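Local atomic coordinates of adhesion and penetration protein autotransporter (Haemophilus influenzae, PDB entry 3SYJ), a protein that promotes adherence to and invasion of host cells and bacterial aggregation, and is a probable serine protease exported to the bacterial surface as an autotransporter passenger. Residues G1-G6 against R158-D164; Y9-D14 against H596-L601; L723-L729 against Q743-L749. All coordinates share one frame. Residue numbers count along the deposited sequence, not the author numbering.

Contact 1: G1-G6 against R158-D164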
loop_
_atom_site.group_PDB
_atom_site.type_symbol
_atom_site.label_atom_id
_atom_site.label_comp_id
_atom_site.label_asym_id
_atom_site.label_seq_id
_atom_site.Cartn_x
_atom_site.Cartn_y
_atom_site.Cartn_z
ATOM N N GLY A 1 -34.444 46.621 36.269
ATOM C CA GLY A 1 -33.825 46.153 37.499
ATOM C C GLY A 1 -32.476 46.789 37.776
ATOM O O GLY A 1 -31.990 47.594 36.985
ATOM N N HIS A 2 -31.873 46.409 38.898
ATOM C CA HIS A 2 -30.608 46.974 39.331
ATOM C C HIS A 2 -29.505 45.949 39.240
ATOM O O HIS A 2 -29.552 44.920 39.911
ATOM C CB HIS A 2 -30.706 47.459 40.786
ATOM C CG HIS A 2 -31.635 48.617 40.982
ATOM N ND1 HIS A 2 -32.989 48.462 41.178
ATOM C CD2 HIS A 2 -31.400 49.950 41.027
ATOM C CE1 HIS A 2 -33.551 49.649 41.324
ATOM N NE2 HIS A 2 -32.608 50.570 41.236
ATOM N N THR A 3 -28.496 46.247 38.430
ATOM C CA THR A 3 -27.327 45.398 38.324
ATOM C C THR A 3 -26.126 46.045 39.025
ATOM O O THR A 3 -26.180 47.209 39.435
ATOM C CB THR A 3 -26.975 45.118 36.846
ATOM O OG1 THR A 3 -26.573 46.334 36.200
ATOM C CG2 THR A 3 -28.177 44.525 36.110
ATOM N N TYR A 4 -25.049 45.278 39.149
ATOM C CA TYR A 4 -23.815 45.728 39.773
ATOM C C TYR A 4 -22.809 46.165 38.709
ATOM O O TYR A 4 -22.328 45.351 37.917
ATOM C CB TYR A 4 -23.240 44.592 40.622
ATOM C CG TYR A 4 -21.915 44.881 41.281
ATOM C CD1 TYR A 4 -21.604 46.154 41.749
ATOM C CD2 TYR A 4 -20.982 43.868 41.470
ATOM C CE1 TYR A 4 -20.385 46.413 42.360
ATOM C CE2 TYR A 4 -19.765 44.115 42.079
ATOM C CZ TYR A 4 -19.472 45.390 42.525
ATOM O OH TYR A 4 -18.264 45.634 43.137
ATOM N N PHE A 5 -22.495 47.459 38.698
ATOM C CA PHE A 5 -21.562 48.031 37.733
ATOM C C PHE A 5 -20.152 47.447 37.851
ATOM O O PHE A 5 -19.328 47.610 36.947
ATOM C CB PHE A 5 -21.520 49.561 37.865
ATOM C CG PHE A 5 -20.680 50.240 36.816
ATOM C CD1 PHE A 5 -21.081 50.244 35.490
ATOM C CD2 PHE A 5 -19.490 50.870 37.155
ATOM C CE1 PHE A 5 -20.315 50.863 34.516
ATOM C CE2 PHE A 5 -18.719 51.494 36.189
ATOM C CZ PHE A 5 -19.132 51.493 34.866
ATOM N N GLY A 6 -19.884 46.755 38.953
ATOM C CA GLY A 6 -18.614 46.070 39.133
ATOM C C GLY A 6 -18.478 44.798 38.306
ATOM O O GLY A 6 -17.403 44.190 38.251
ATOM N N ARG A 158 -37.374 49.749 34.682
ATOM C CA ARG A 158 -36.293 50.729 34.661
ATOM C C ARG A 158 -34.952 50.103 35.018
ATOM O O ARG A 158 -34.825 49.406 36.029
ATOM C CB ARG A 158 -36.592 51.868 35.625
ATOM C CG ARG A 158 -37.811 52.654 35.247
ATOM C CD ARG A 158 -38.010 53.814 36.191
ATOM N NE ARG A 158 -38.933 54.790 35.627
ATOM C CZ ARG A 158 -39.529 55.746 36.329
ATOM N NH1 ARG A 158 -39.304 55.848 37.634
ATOM N NH2 ARG A 158 -40.356 56.595 35.726
ATOM N N GLN A 159 -33.950 50.357 34.187
ATOM C CA GLN A 159 -32.663 49.690 34.338
ATOM C C GLN A 159 -31.613 50.590 34.999
ATOM O O GLN A 159 -31.378 51.714 34.560
ATOM C CB GLN A 159 -32.164 49.167 32.980
ATOM C CG GLN A 159 -33.169 48.327 32.196
ATOM C CD GLN A 159 -33.404 46.930 32.776
ATOM O OE1 GLN A 159 -32.823 46.547 33.799
ATOM N NE2 GLN A 159 -34.268 46.157 32.112
ATOM N N PHE A 160 -30.992 50.081 36.056
ATOM C CA PHE A 160 -29.930 50.782 36.745
ATOM C C PHE A 160 -28.709 49.889 36.839
ATOM O O PHE A 160 -28.830 48.664 36.815
ATOM C CB PHE A 160 -30.355 51.111 38.176
ATOM C CG PHE A 160 -31.536 52.036 38.277
ATOM C CD1 PHE A 160 -31.354 53.393 38.481
ATOM C CD2 PHE A 160 -32.830 51.542 38.209
ATOM C CE1 PHE A 160 -32.439 54.243 38.594
ATOM C CE2 PHE A 160 -33.918 52.390 38.325
ATOM C CZ PHE A 160 -33.719 53.742 38.516
ATOM N N TRP A 161 -27.531 50.494 36.955
ATOM C CA TRP A 161 -26.409 49.788 37.571
ATOM C C TRP A 161 -25.876 50.566 38.773
ATOM O O TRP A 161 -25.960 51.791 38.816
ATOM C CB TRP A 161 -25.307 49.406 36.573
ATOM C CG TRP A 161 -24.687 50.533 35.825
ATOM C CD1 TRP A 161 -24.217 51.705 36.338
ATOM C CD2 TRP A 161 -24.429 50.577 34.420
ATOM N NE1 TRP A 161 -23.700 52.482 35.333
ATOM C CE2 TRP A 161 -23.817 51.812 34.146
ATOM C CE3 TRP A 161 -24.665 49.692 33.364
ATOM C CZ2 TRP A 161 -23.441 52.187 32.868
ATOM C CZ3 TRP A 161 -24.289 50.064 32.100
ATOM C CH2 TRP A 161 -23.686 51.300 31.858
ATOM N N ARG A 162 -25.366 49.840 39.762
ATOM C CA ARG A 162 -24.922 50.446 41.010
ATOM C C ARG A 162 -23.437 50.214 41.206
ATOM O O ARG A 162 -22.945 49.115 40.959
ATOM C CB ARG A 162 -25.677 49.848 42.191
ATOM C CG ARG A 162 -27.171 49.960 42.067
ATOM C CD ARG A 162 -27.837 50.092 43.423
ATOM N NE ARG A 162 -29.078 50.836 43.269
ATOM C CZ ARG A 162 -29.213 52.122 43.558
ATOM N NH1 ARG A 162 -28.190 52.802 44.055
ATOM N NH2 ARG A 162 -30.375 52.721 43.369
ATOM N N ASN A 163 -22.723 51.250 41.646
ATOM C CA ASN A 163 -21.284 51.137 41.848
ATOM C C ASN A 163 -20.929 50.742 43.276
ATOM O O ASN A 163 -21.799 50.386 44.071
ATOM C CB ASN A 163 -20.557 52.422 41.437
ATOM C CG ASN A 163 -20.927 53.613 42.308
ATOM O OD1 ASN A 163 -21.375 53.456 43.445
ATOM N ND2 ASN A 163 -20.736 54.814 41.773
ATOM N N ASP A 164 -19.644 50.802 43.594
ATOM C CA ASP A 164 -19.173 50.348 44.895
ATOM C C ASP A 164 -19.610 51.264 46.045
ATOM O O ASP A 164 -19.524 50.894 47.215
ATOM C CB ASP A 164 -17.658 50.136 44.864
ATOM C CG ASP A 164 -17.281 48.741 44.396
ATOM O OD1 ASP A 164 -18.111 47.831 44.572
ATOM O OD2 ASP A 164 -16.165 48.545 43.866
#

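Contact 2: Y9-D14 against H596-L601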
loop_
_atom_site.group_PDB
_atom_site.type_symbol
_atom_site.label_atom_id
_atom_site.label_comp_id
_atom_site.label_asym_id
_atom_site.label_seq_id
_atom_site.Cartn_x
_atom_site.Cartn_y
_atom_site.Cartn_z
ATOM N N TYR A 9 -22.047 44.353 32.280
ATOM C CA TYR A 9 -23.486 44.367 32.058
ATOM C C TYR A 9 -23.875 43.190 31.177
ATOM O O TYR A 9 -24.978 42.666 31.292
ATOM C CB TYR A 9 -23.907 45.674 31.388
ATOM C CG TYR A 9 -25.352 46.065 31.607
ATOM C CD1 TYR A 9 -25.925 46.034 32.873
ATOM C CD2 TYR A 9 -26.133 46.504 30.551
ATOM C CE1 TYR A 9 -27.253 46.417 33.072
ATOM C CE2 TYR A 9 -27.453 46.885 30.739
ATOM C CZ TYR A 9 -28.005 46.841 31.992
ATOM O OH TYR A 9 -29.315 47.220 32.150
ATOM N N GLN A 10 -22.958 42.767 30.307
ATOM C CA GLN A 10 -23.243 41.676 29.379
ATOM C C GLN A 10 -23.752 40.414 30.075
ATOM O O GLN A 10 -24.621 39.721 29.540
ATOM C CB GLN A 10 -22.033 41.350 28.508
ATOM C CG GLN A 10 -22.396 40.549 27.262
ATOM C CD GLN A 10 -23.271 41.337 26.285
ATOM O OE1 GLN A 10 -23.032 42.519 26.034
ATOM N NE2 GLN A 10 -24.283 40.676 25.723
ATOM N N TYR A 11 -23.227 40.118 31.264
ATOM C CA TYR A 11 -23.676 38.937 32.006
ATOM C C TYR A 11 -25.184 38.959 32.202
ATOM O O TYR A 11 -25.876 37.987 31.945
ATOM C CB TYR A 11 -23.008 38.858 33.377
ATOM C CG TYR A 11 -21.610 38.295 33.369
ATOM C CD1 TYR A 11 -21.392 36.925 33.244
ATOM C CD2 TYR A 11 -20.508 39.127 33.518
ATOM C CE1 TYR A 11 -20.101 36.407 33.250
ATOM C CE2 TYR A 11 -19.224 38.625 33.528
ATOM C CZ TYR A 11 -19.024 37.271 33.395
ATOM O OH TYR A 11 -17.740 36.790 33.408
ATOM N N TYR A 12 -25.687 40.086 32.662
ATOM C CA TYR A 12 -27.096 40.207 32.961
ATOM C C TYR A 12 -27.953 40.183 31.702
ATOM O O TYR A 12 -29.107 39.765 31.730
ATOM C CB TYR A 12 -27.327 41.507 33.714
ATOM C CG TYR A 12 -26.560 41.627 35.010
ATOM C CD1 TYR A 12 -27.058 41.080 36.192
ATOM C CD2 TYR A 12 -25.349 42.300 35.060
ATOM C CE1 TYR A 12 -26.364 41.202 37.388
ATOM C CE2 TYR A 12 -24.648 42.430 36.248
ATOM C CZ TYR A 12 -25.158 41.879 37.409
ATOM O OH TYR A 12 -24.454 42.013 38.586
ATOM N N ARG A 13 -27.401 40.666 30.600
ATOM C CA ARG A 13 -28.134 40.657 29.345
ATOM C C ARG A 13 -28.168 39.239 28.779
ATOM O O ARG A 13 -29.224 38.750 28.395
ATOM C CB ARG A 13 -27.508 41.625 28.341
ATOM C CG ARG A 13 -27.646 43.101 28.706
ATOM C CD ARG A 13 -29.092 43.560 28.735
ATOM N NE ARG A 13 -29.885 42.901 27.705
ATOM C CZ ARG A 13 -29.846 43.217 26.418
ATOM N NH1 ARG A 13 -29.047 44.197 26.035
ATOM N NH2 ARG A 13 -30.582 42.559 25.525
ATOM N N ASP A 14 -27.012 38.582 28.741
ATOM C CA ASP A 14 -26.925 37.213 28.233
ATOM C C ASP A 14 -27.816 36.279 29.050
ATOM O O ASP A 14 -28.507 35.415 28.497
ATOM C CB ASP A 14 -25.474 36.715 28.239
ATOM C CG ASP A 14 -24.649 37.285 27.082
ATOM O OD1 ASP A 14 -25.243 37.942 26.197
ATOM O OD2 ASP A 14 -23.413 37.073 27.058
ATOM N N HIS A 596 -24.729 36.836 21.576
ATOM C CA HIS A 596 -24.711 37.653 22.787
ATOM C C HIS A 596 -25.866 38.649 22.756
ATOM O O HIS A 596 -26.246 39.137 21.693
ATOM C CB HIS A 596 -23.380 38.400 22.939
ATOM C CG HIS A 596 -22.230 37.529 23.344
ATOM N ND1 HIS A 596 -22.115 36.986 24.606
ATOM C CD2 HIS A 596 -21.137 37.117 22.657
ATOM C CE1 HIS A 596 -21.006 36.270 24.675
ATOM N NE2 HIS A 596 -20.395 36.332 23.506
ATOM N N ALA A 597 -26.421 38.956 23.923
ATOM C CA ALA A 597 -27.521 39.911 24.013
ATOM C C ALA A 597 -27.153 41.267 23.408
ATOM O O ALA A 597 -26.064 41.805 23.658
ATOM C CB ALA A 597 -27.961 40.069 25.443
ATOM N N TYR A 598 -28.075 41.804 22.612
ATOM C CA TYR A 598 -27.913 43.072 21.903
ATOM C C TYR A 598 -27.746 44.234 22.889
ATOM O O TYR A 598 -28.387 44.254 23.932
ATOM C CB TYR A 598 -29.159 43.296 21.041
ATOM C CG TYR A 598 -29.171 44.527 20.145
ATOM C CD1 TYR A 598 -28.671 44.472 18.852
ATOM C CD2 TYR A 598 -29.719 45.731 20.584
ATOM C CE1 TYR A 598 -28.694 45.578 18.016
ATOM C CE2 TYR A 598 -29.749 46.853 19.756
ATOM C CZ TYR A 598 -29.233 46.767 18.469
ATOM O OH TYR A 598 -29.252 47.862 17.629
ATOM N N ASN A 599 -26.899 45.204 22.555
ATOM C CA ASN A 599 -26.674 46.351 23.435
ATOM C C ASN A 599 -27.564 47.539 23.091
ATOM O O ASN A 599 -27.317 48.248 22.115
ATOM C CB ASN A 599 -25.204 46.778 23.413
ATOM C CG ASN A 599 -24.949 48.037 24.240
ATOM O OD1 ASN A 599 -25.736 48.387 25.121
ATOM N ND2 ASN A 599 -23.852 48.719 23.952
ATOM N N HIS A 600 -28.594 47.752 23.905
ATOM C CA HIS A 600 -29.545 48.835 23.677
ATOM C C HIS A 600 -29.096 50.172 24.278
ATOM O O HIS A 600 -29.802 51.168 24.146
ATOM C CB HIS A 600 -30.915 48.489 24.264
ATOM C CG HIS A 600 -31.604 47.340 23.593
ATOM N ND1 HIS A 600 -32.459 47.507 22.525
ATOM C CD2 HIS A 600 -31.587 46.012 23.860
ATOM C CE1 HIS A 600 -32.925 46.328 22.151
ATOM N NE2 HIS A 600 -32.412 45.405 22.944
ATOM N N LEU A 601 -27.945 50.206 24.948
ATOM C CA LEU A 601 -27.548 51.427 25.651
ATOM C C LEU A 601 -27.178 52.593 24.714
ATOM O O LEU A 601 -26.661 52.389 23.616
ATOM C CB LEU A 601 -26.410 51.145 26.638
ATOM C CG LEU A 601 -26.718 50.197 27.801
ATOM C CD1 LEU A 601 -25.476 49.941 28.623
ATOM C CD2 LEU A 601 -27.824 50.763 28.664
HETATM O O HOH W 1 -25.392 44.087 25.871
HETATM O O HOH W 2 -26.482 46.153 26.906
#

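Contact 3: L723-L729 against Q743-L749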
loop_
_atom_site.group_PDB
_atom_site.type_symbol
_atom_site.label_atom_id
_atom_site.label_comp_id
_atom_site.label_asym_id
_atom_site.label_seq_id
_atom_site.Cartn_x
_atom_site.Cartn_y
_atom_site.Cartn_z
ATOM N N LEU A 723 -5.384 18.393 5.809
ATOM C CA LEU A 723 -6.003 17.444 4.895
ATOM C C LEU A 723 -5.658 16.024 5.315
ATOM O O LEU A 723 -4.497 15.622 5.276
ATOM C CB LEU A 723 -5.538 17.699 3.461
ATOM C CG LEU A 723 -6.103 16.820 2.341
ATOM C CD1 LEU A 723 -7.629 16.714 2.381
ATOM C CD2 LEU A 723 -5.654 17.352 0.993
ATOM N N ASN A 724 -6.668 15.272 5.738
ATOM C CA ASN A 724 -6.474 13.876 6.082
ATOM C C ASN A 724 -6.983 13.012 4.940
ATOM O O ASN A 724 -8.038 12.383 5.042
ATOM C CB ASN A 724 -7.193 13.544 7.389
ATOM C CG ASN A 724 -6.634 14.324 8.575
ATOM O OD1 ASN A 724 -5.423 14.339 8.811
ATOM N ND2 ASN A 724 -7.515 14.971 9.327
ATOM N N GLY A 725 -6.235 13.009 3.840
ATOM C CA GLY A 725 -6.625 12.283 2.644
ATOM C C GLY A 725 -5.691 12.572 1.481
ATOM O O GLY A 725 -4.757 13.368 1.608
ATOM N N ASN A 726 -5.941 11.916 0.349
ATOM C CA ASN A 726 -5.115 12.081 -0.848
ATOM C C ASN A 726 -5.665 13.150 -1.788
ATOM O O ASN A 726 -6.841 13.501 -1.727
ATOM C CB ASN A 726 -5.001 10.761 -1.621
ATOM C CG ASN A 726 -4.622 9.587 -0.736
ATOM O OD1 ASN A 726 -3.706 9.671 0.081
ATOM N ND2 ASN A 726 -5.329 8.475 -0.906
ATOM N N VAL A 727 -4.805 13.658 -2.662
ATOM C CA VAL A 727 -5.235 14.545 -3.730
ATOM C C VAL A 727 -4.874 13.910 -5.068
ATOM O O VAL A 727 -3.778 13.370 -5.234
ATOM C CB VAL A 727 -4.564 15.927 -3.635
ATOM C CG1 VAL A 727 -5.026 16.823 -4.775
ATOM C CG2 VAL A 727 -4.845 16.574 -2.287
ATOM N N THR A 728 -5.805 13.973 -6.015
ATOM C CA THR A 728 -5.590 13.449 -7.357
ATOM C C THR A 728 -5.939 14.504 -8.405
ATOM O O THR A 728 -6.994 15.130 -8.343
ATOM C CB THR A 728 -6.432 12.201 -7.588
ATOM O OG1 THR A 728 -6.089 11.220 -6.603
ATOM C CG2 THR A 728 -6.181 11.633 -8.975
ATOM N N LEU A 729 -5.051 14.707 -9.366
ATOM C CA LEU A 729 -5.240 15.779 -10.328
ATOM C C LEU A 729 -5.104 15.269 -11.745
ATOM O O LEU A 729 -4.269 14.415 -12.029
ATOM C CB LEU A 729 -4.235 16.904 -10.090
ATOM C CG LEU A 729 -4.261 17.554 -8.712
ATOM C CD1 LEU A 729 -3.422 16.735 -7.760
ATOM C CD2 LEU A 729 -3.742 18.974 -8.799
ATOM N N GLN A 743 -0.787 18.193 5.261
ATOM C CA GLN A 743 -1.517 17.104 4.618
ATOM C C GLN A 743 -0.975 15.743 5.030
ATOM O O GLN A 743 0.218 15.484 4.915
ATOM C CB GLN A 743 -1.483 17.205 3.090
ATOM C CG GLN A 743 -2.058 15.950 2.423
ATOM C CD GLN A 743 -1.998 15.981 0.907
ATOM O OE1 GLN A 743 -1.422 16.892 0.311
ATOM N NE2 GLN A 743 -2.595 14.973 0.274
ATOM N N ILE A 744 -1.855 14.877 5.516
ATOM C CA ILE A 744 -1.487 13.487 5.722
ATOM C C ILE A 744 -2.133 12.684 4.610
ATOM O O ILE A 744 -3.304 12.305 4.703
ATOM C CB ILE A 744 -1.954 12.938 7.076
ATOM C CG1 ILE A 744 -1.674 13.944 8.192
ATOM C CG2 ILE A 744 -1.268 11.613 7.364
ATOM C CD1 ILE A 744 -0.216 14.172 8.449
ATOM N N GLY A 745 -1.361 12.453 3.552
ATOM C CA GLY A 745 -1.832 11.744 2.378
ATOM C C GLY A 745 -0.934 11.990 1.182
ATOM O O GLY A 745 0.019 12.764 1.264
ATOM N N ASN A 746 -1.236 11.338 0.065
ATOM C CA ASN A 746 -0.407 11.449 -1.131
ATOM C C ASN A 746 -0.966 12.405 -2.176
ATOM O O ASN A 746 -2.150 12.741 -2.160
ATOM C CB ASN A 746 -0.202 10.069 -1.756
ATOM C CG ASN A 746 0.325 9.059 -0.763
ATOM O OD1 ASN A 746 1.244 9.346 -0.000
ATOM N ND2 ASN A 746 -0.262 7.869 -0.760
ATOM N N ILE A 747 -0.100 12.837 -3.088
ATOM C CA ILE A 747 -0.514 13.626 -4.239
ATOM C C ILE A 747 -0.187 12.876 -5.517
ATOM O O ILE A 747 0.932 12.403 -5.699
ATOM C CB ILE A 747 0.191 14.984 -4.278
ATOM C CG1 ILE A 747 -0.138 15.789 -3.021
ATOM C CG2 ILE A 747 -0.203 15.743 -5.534
ATOM C CD1 ILE A 747 0.594 17.107 -2.938
ATOM N N ARG A 748 -1.167 12.770 -6.405
ATOM C CA ARG A 748 -1.003 12.019 -7.642
ATOM C C ARG A 748 -1.376 12.899 -8.830
ATOM O O ARG A 748 -2.543 13.230 -9.011
ATOM C CB ARG A 748 -1.888 10.773 -7.603
ATOM C CG ARG A 748 -2.010 10.017 -8.920
ATOM C CD ARG A 748 -0.945 8.941 -9.064
ATOM N NE ARG A 748 -1.157 8.148 -10.271
ATOM C CZ ARG A 748 -0.781 8.524 -11.493
ATOM N NH1 ARG A 748 -0.160 9.689 -11.673
ATOM N NH2 ARG A 748 -1.025 7.734 -12.536
ATOM N N LEU A 749 -0.390 13.283 -9.635
ATOM C CA LEU A 749 -0.640 14.190 -10.750
ATOM C C LEU A 749 -0.495 13.525 -12.111
ATOM O O LEU A 749 0.493 12.842 -12.370
ATOM C CB LEU A 749 0.291 15.398 -10.682
ATOM C CG LEU A 749 0.285 16.213 -9.394
ATOM C CD1 LEU A 749 1.338 15.680 -8.430
ATOM C CD2 LEU A 749 0.547 17.670 -9.722
#

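Contact 1: G1-G6 against R158-D164
The amino terminus of the chain is tied down by three acceptors. Gly-1 N donates to Arg-158 O (2.8 Å) and to Gln-159 OE1 (3.0 Å), an amide oxygen also bonded to Thr-179, while Asp-217 supplies a carboxylate oxygen. Beyond this point strand 2-4 runs parallel to strand 159-162, and main-chain groups answer one another alternately: Phe-160 N to Gly-1 O (2.8 Å), Thr-3 N to Phe-160 O (2.9 Å), Arg-162 N to Thr-3 O (2.8 Å) and Phe-5 N to Arg-162 O (2.8 Å). Strand 2-4 is an outermost strand of a small three-stranded mixed sheet, in which Gln-159 bonds through its backbone to strand 168-172 on its other flank. The sheet belongs to the S6 peptidase domain, of the same clan as chymotrypsin. Asp-217 immediately precedes Ser-218, the active-site serine by similarity, so its link to the first residue recalls the buried amino terminus of mature trypsin-like enzymes. On the face carrying His-2, Phe-160, Tyr-4 and Arg-162, the His-2 and Phe-160 rings lie nearly parallel but slid apart, with centroids 4.4 Å from each other; further along, Tyr-4 OH donates to Asp-164 OD1 (2.6 Å). Trp-161, on the face with Thr-3, gives its indole NE1 to Asp-169, and Phe-5 CD1 settles over the indole 3.4 Å from Trp-161 CE2.

Contact 2: Y9-D14 against H596-L601
Side chains of helix 9-17, in the protease domain, grip the backbone of a loop that projects from the beta-solenoid. Direct hydrogen bonds dominate: Gln-10 NE2 donates to Ala-597 O (3.0 Å), Ala-597 N to Asp-14 OD1 (2.8 Å) and His-596 ND1 to Asp-14 OD2 (2.8 Å). Within the helix, Gln-10 NE2 also reaches Asp-14 OD1 (2.9 Å), aligning the two side chains that clasp Ala-597. One water bridges Gln-10 OE1 and Ala-597 O; a second joins Asn-599 OD1 to Arg-13 NH1, weakly to the latter. Asn-599 OD1 also accepts from Leu-601 N (2.9 Å), an Asx turn that shapes the loop, while its ND2 is held by Pro-612 O. Apolar contact is sparser: Arg-13 CB packs on Ala-597 CB (3.3 Å), and Tyr-9 CD2 meets Leu-601 CD1 (4.0 Å). Because His-596 NE2 is hydrogen-bonded to Asp-621, both ring nitrogens face carboxylates, so the buried imidazole is probably doubly protonated, which would offset the negative charge of Asp-14.

Contact 3: L723-L729 against Q743-L749
This is a rung-to-rung contact in a right-handed parallel beta-helix, the solenoid that forms the long stem of the passenger domain: 743-749 repeats the path of 723-729 one turn of 20 residues later. Strands 727-729 and 747-749 run side by side, their axes 4.8 Å apart and inclined by only 6°. Val-727 N donates to Asn-746 O, Arg-748 N to Val-727 O and Leu-729 N to Arg-748 O, each at 2.9 Å; before the corner, Ile-744 N donates to Leu-723 O (2.8 Å). Leu-723, Val-727 and Leu-729 turn to the same face as Gln-743, Ile-747 and Leu-749, filling the buried interior, where Leu-729 CD1 lies 4.0 Å from Ile-747 CG2 and 4.1 Å from Leu-749 CG, and Phe-735 packs against Val-727, Leu-729 and Gln-743. Thr-728 and Arg-748 occupy the outer face.

At the corner the strands are interrupted, and side chains help to hold the rungs together. Gln-743, though directed inward, is not left without a partner: its NE2 donates to Gly-725 O (3.0 Å). The two glycines follow similar extended paths, and a CB on Gly-745 would fall 2.0 Å from Gly-725 O. Next to them Asn-726 and Asn-746 share an m rotamer, and Asn-746 OD1 is in turn bonded to Asn-765 N. Between the present rungs it is Asn-726 OD1 that accepts from Asn-746 N, at 3.0 Å.

How the contacts relate
Contacts 1 and 2 adjoin, with centres about 13 Å apart, because strand 2-4 leads into helix 9-17, and Thr-3 OG1 touches Tyr-9 CE1 at 3.2 Å. They face different partners, however. Contact 1 is internal to the peptidase domain and partly buried, whereas contact 2 is buried and joins that domain to the solenoid. Contact 3 lies on the other side of the chain's centre, about 47 Å from contact 2 between centres, and is also partly buried. Both strand contacts rely on parallel backbone pairing, but contact 3 sets aliphatic side chains inside and contact 1 brings aromatic rings together; contact 2 instead relies on side chains binding loop backbone.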